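Local structure of thioesterase PA1618 (Pseudomonas aeruginosa, 4QD8) at residues A[68-73]-A[114-119]. The protein is a hotdog-fold thioesterase of the PaaI family that binds the substrate analogue phenacyl-CoA and probably hydrolyses acyl-CoA thioesters such as 1,4-dihydroxy-2-naphthoyl-CoA. Sequence-based numbering, arbitrary orientation.
Sequences SMASYL and HVWDIR
Ser71, near the C-terminal end of helix 56-72, places its hydroxyl between the rings of His114 and Trp116, two residues apart on strand 113-121. From CB outward, its side chain first meets the histidine, Ser71 CB lying 3.5 Å from His114 ND1, and then ends in OG, which is shared by two hydrogen bonds. Trp116 NE1 donates its N-H to Ser71 OG over 2.9 Å. That bond is nearly straight, 167° at the hydrogen, and OG lies at the ring edge, only 9° out of the indole plane. Ser71 OG also bonds His114 ND1 at 2.8 Å; either atom could be the donor, depending on the imidazole tautomer. His114 and Trp116 share their first torsion, CG anti to the carbonyl carbon and beside the backbone N, which starts both rings toward the helix. One helical residue earlier, Ala70 CB rests over a face of the indole's benzene ring, 3.6 Å from the centroid and 17° off the normal, a CH-pi contact whose closest atom is Trp116 CZ2 at 3.5 Å. The indole is thus bonded at its N-H edge and covered on one face, which should limit its sliding and tilting. Ala106 of strand 99-106 also touches Trp116, while Met135 of strand 127-139 packs on Ser71. The axes of helix 68-72 and strand 114-119 approach to 9.5 Å. This buried contact joins the central helix to the antiparallel sheet curled around it, the "sausage" and "bun" of the hotdog fold.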
ATOM      1  N   SER A  68       2.399  16.082  -4.447  1.00 17.36           N
ATOM      2  CA  SER A  68       1.241  16.972  -4.527  1.00 18.34           C
ATOM      3  C   SER A  68       1.582  18.222  -5.327  1.00 19.94           C
ATOM      4  O   SER A  68       0.764  18.709  -6.119  1.00 18.69           O
ATOM      5  CB  SER A  68       0.739  17.356  -3.140  1.00 18.94           C
ATOM      6  OG  SER A  68       0.313  16.194  -2.446  1.00 29.80           O
ATOM      7  N   MET A  69       2.791  18.732  -5.133  1.00 17.08           N
ATOM      8  CA  MET A  69       3.236  19.906  -5.879  1.00 19.47           C
ATOM      9  C   MET A  69       3.389  19.546  -7.350  1.00 18.61           C
ATOM     10  O   MET A  69       3.001  20.315  -8.238  1.00 20.32           O
ATOM     11  CB  MET A  69       4.557  20.438  -5.331  1.00 21.08           C
ATOM     12  CG  MET A  69       4.959  21.772  -5.927  1.00 30.26           C
ATOM     13  SD  MET A  69       3.832  23.065  -5.375  1.00 37.60           S
ATOM     14  CE  MET A  69       4.360  23.257  -3.671  1.00 30.54           C
ATOM     15  N   ALA A  70       3.947  18.371  -7.616  1.00 17.85           N
ATOM     16  CA  ALA A  70       4.043  17.882  -8.993  1.00 17.10           C
ATOM     17  C   ALA A  70       2.660  17.808  -9.667  1.00 19.31           C
ATOM     18  O   ALA A  70       2.516  18.212 -10.821  1.00 19.63           O
ATOM     19  CB  ALA A  70       4.737  16.545  -9.035  1.00 18.24           C
ATOM     20  N   SER A  71       1.647  17.308  -8.955  1.00 17.16           N
ATOM     21  CA  SER A  71       0.280  17.280  -9.499  1.00 16.59           C
ATOM     22  C   SER A  71      -0.256  18.669  -9.783  1.00 21.84           C
ATOM     23  O   SER A  71      -0.880  18.899 -10.818  1.00 18.57           O
ATOM     24  CB  SER A  71      -0.676  16.546  -8.562  1.00 17.22           C
ATOM     25  OG  SER A  71      -0.640  15.167  -8.828  1.00 18.64           O
ATOM     26  N   TYR A  72      -0.011  19.596  -8.868  1.00 19.67           N
ATOM     27  CA  TYR A  72      -0.445  20.969  -9.079  1.00 19.14           C
ATOM     28  C   TYR A  72       0.144  21.606 -10.326  1.00 20.16           C
ATOM     29  O   TYR A  72      -0.519  22.416 -10.979  1.00 24.41           O
ATOM     30  CB  TYR A  72      -0.161  21.809  -7.841  1.00 22.83           C
ATOM     31  CG  TYR A  72      -1.376  21.886  -6.972  1.00 29.77           C
ATOM     32  CD1 TYR A  72      -2.416  22.755  -7.289  1.00 32.48           C
ATOM     33  CD2 TYR A  72      -1.515  21.062  -5.860  1.00 30.31           C
ATOM     34  CE1 TYR A  72      -3.554  22.824  -6.504  1.00 36.13           C
ATOM     35  CE2 TYR A  72      -2.644  21.123  -5.071  1.00 32.59           C
ATOM     36  CZ  TYR A  72      -3.659  22.007  -5.396  1.00 35.28           C
ATOM     37  OH  TYR A  72      -4.779  22.069  -4.604  1.00 38.57           O
ATOM     38  N   LEU A  73       1.355  21.199 -10.682  1.00 17.91           N
ATOM     39  CA  LEU A  73       2.046  21.738 -11.856  1.00 20.52           C
ATOM     40  C   LEU A  73       1.580  21.056 -13.136  1.00 20.81           C
ATOM     41  O   LEU A  73       2.007  21.422 -14.230  1.00 23.39           O
ATOM     42  CB  LEU A  73       3.559  21.552 -11.712  1.00 18.05           C
ATOM     43  CG  LEU A  73       4.247  22.336 -10.592  1.00 23.11           C
ATOM     44  CD1 LEU A  73       5.648  21.849 -10.369  1.00 23.37           C
ATOM     45  CD2 LEU A  73       4.257  23.823 -10.956  1.00 26.88           C
ATOM     46  N   HIS A 114      -3.823  10.852 -10.376  1.00 17.08           N
ATOM     47  CA  HIS A 114      -2.431  10.878 -10.802  1.00 12.65           C
ATOM     48  C   HIS A 114      -1.706   9.884  -9.931  1.00 13.09           C
ATOM     49  O   HIS A 114      -2.027   9.755  -8.750  1.00 16.55           O
ATOM     50  CB  HIS A 114      -1.787  12.239 -10.539  1.00 17.61           C
ATOM     51  CG  HIS A 114      -2.276  13.341 -11.419  1.00 16.92           C
ATOM     52  ND1 HIS A 114      -1.896  14.654 -11.233  1.00 20.66           N
ATOM     53  CD2 HIS A 114      -3.112  13.337 -12.488  1.00 20.64           C
ATOM     54  CE1 HIS A 114      -2.466  15.408 -12.159  1.00 20.23           C
ATOM     55  NE2 HIS A 114      -3.216  14.639 -12.924  1.00 18.99           N
ATOM     56  N   VAL A 115      -0.726   9.200 -10.500  1.00 13.30           N
ATOM     57  CA  VAL A 115       0.113   8.286  -9.716  1.00 12.89           C
ATOM     58  C   VAL A 115       1.574   8.696  -9.907  1.00 13.79           C
ATOM     59  O   VAL A 115       2.061   8.801 -11.041  1.00 14.83           O
ATOM     60  CB  VAL A 115      -0.112   6.817 -10.133  1.00 13.10           C
ATOM     61  CG1 VAL A 115       0.729   5.873  -9.259  1.00 15.53           C
ATOM     62  CG2 VAL A 115      -1.586   6.433 -10.021  1.00 14.75           C
ATOM     63  N   TRP A 116       2.271   8.928  -8.791  1.00 12.36           N
ATOM     64  CA  TRP A 116       3.669   9.363  -8.779  1.00 13.09           C
ATOM     65  C   TRP A 116       4.567   8.307  -8.130  1.00 13.47           C
ATOM     66  O   TRP A 116       4.177   7.699  -7.128  1.00 14.66           O
ATOM     67  CB  TRP A 116       3.807  10.669  -7.980  1.00 14.18           C
ATOM     68  CG  TRP A 116       3.110  11.827  -8.631  1.00 13.80           C
ATOM     69  CD1 TRP A 116       1.878  12.324  -8.321  1.00 17.15           C
ATOM     70  CD2 TRP A 116       3.597  12.600  -9.729  1.00 16.38           C
ATOM     71  NE1 TRP A 116       1.570  13.373  -9.166  1.00 17.03           N
ATOM     72  CE2 TRP A 116       2.612  13.562 -10.038  1.00 17.92           C
ATOM     73  CE3 TRP A 116       4.769  12.570 -10.493  1.00 14.93           C
ATOM     74  CZ2 TRP A 116       2.766  14.496 -11.082  1.00 17.25           C
ATOM     75  CZ3 TRP A 116       4.927  13.509 -11.528  1.00 18.85           C
ATOM     76  CH2 TRP A 116       3.924  14.450 -11.806  1.00 18.66           C
ATOM     77  N   ASP A 117       5.750   8.120  -8.709  1.00 14.58           N
ATOM     78  CA  ASP A 117       6.790   7.238  -8.182  1.00 15.66           C
ATOM     79  C   ASP A 117       7.786   8.150  -7.471  1.00 17.30           C
ATOM     80  O   ASP A 117       8.326   9.074  -8.089  1.00 16.37           O
ATOM     81  CB  ASP A 117       7.457   6.518  -9.355  1.00 16.18           C
ATOM     82  CG  ASP A 117       8.685   5.729  -8.949  1.00 21.67           C
ATOM     83  OD1 ASP A 117       8.590   4.862  -8.061  1.00 22.47           O
ATOM     84  OD2 ASP A 117       9.746   5.960  -9.554  1.00 29.57           O
ATOM     85  N   ILE A 118       8.020   7.946  -6.173  1.00 15.87           N
ATOM     86  CA  ILE A 118       8.910   8.857  -5.452  1.00 13.44           C
ATOM     87  C   ILE A 118      10.042   8.073  -4.797  1.00 14.86           C
ATOM     88  O   ILE A 118       9.797   7.161  -4.004  1.00 17.38           O
ATOM     89  CB  ILE A 118       8.135   9.715  -4.436  1.00 13.98           C
ATOM     90  CG1 ILE A 118       7.077  10.529  -5.187  1.00 16.00           C
ATOM     91  CG2 ILE A 118       9.080  10.684  -3.711  1.00 17.65           C
ATOM     92  CD1 ILE A 118       5.844  10.810  -4.392  1.00 19.85           C
ATOM     93  N   ARG A 119      11.278   8.408  -5.171  1.00 14.09           N
ATOM     94  CA  ARG A 119      12.458   7.689  -4.668  1.00 16.16           C
ATOM     95  C   ARG A 119      13.277   8.588  -3.740  1.00 16.49           C
ATOM     96  O   ARG A 119      13.635   9.705  -4.117  1.00 16.59           O
ATOM     97  CB  ARG A 119      13.369   7.235  -5.823  1.00 17.87           C
ATOM     98  CG  ARG A 119      12.708   6.450  -6.955  1.00 22.02           C
ATOM     99  CD  ARG A 119      12.081   5.168  -6.473  1.00 22.48           C
ATOM    100  NE  ARG A 119      11.477   4.436  -7.587  1.00 25.89           N
ATOM    101  CZ  ARG A 119      12.099   3.502  -8.302  1.00 29.48           C
ATOM    102  NH1 ARG A 119      13.349   3.159  -8.014  1.00 32.15           N
ATOM    103  NH2 ARG A 119      11.459   2.900  -9.296  1.00 28.98           N
TER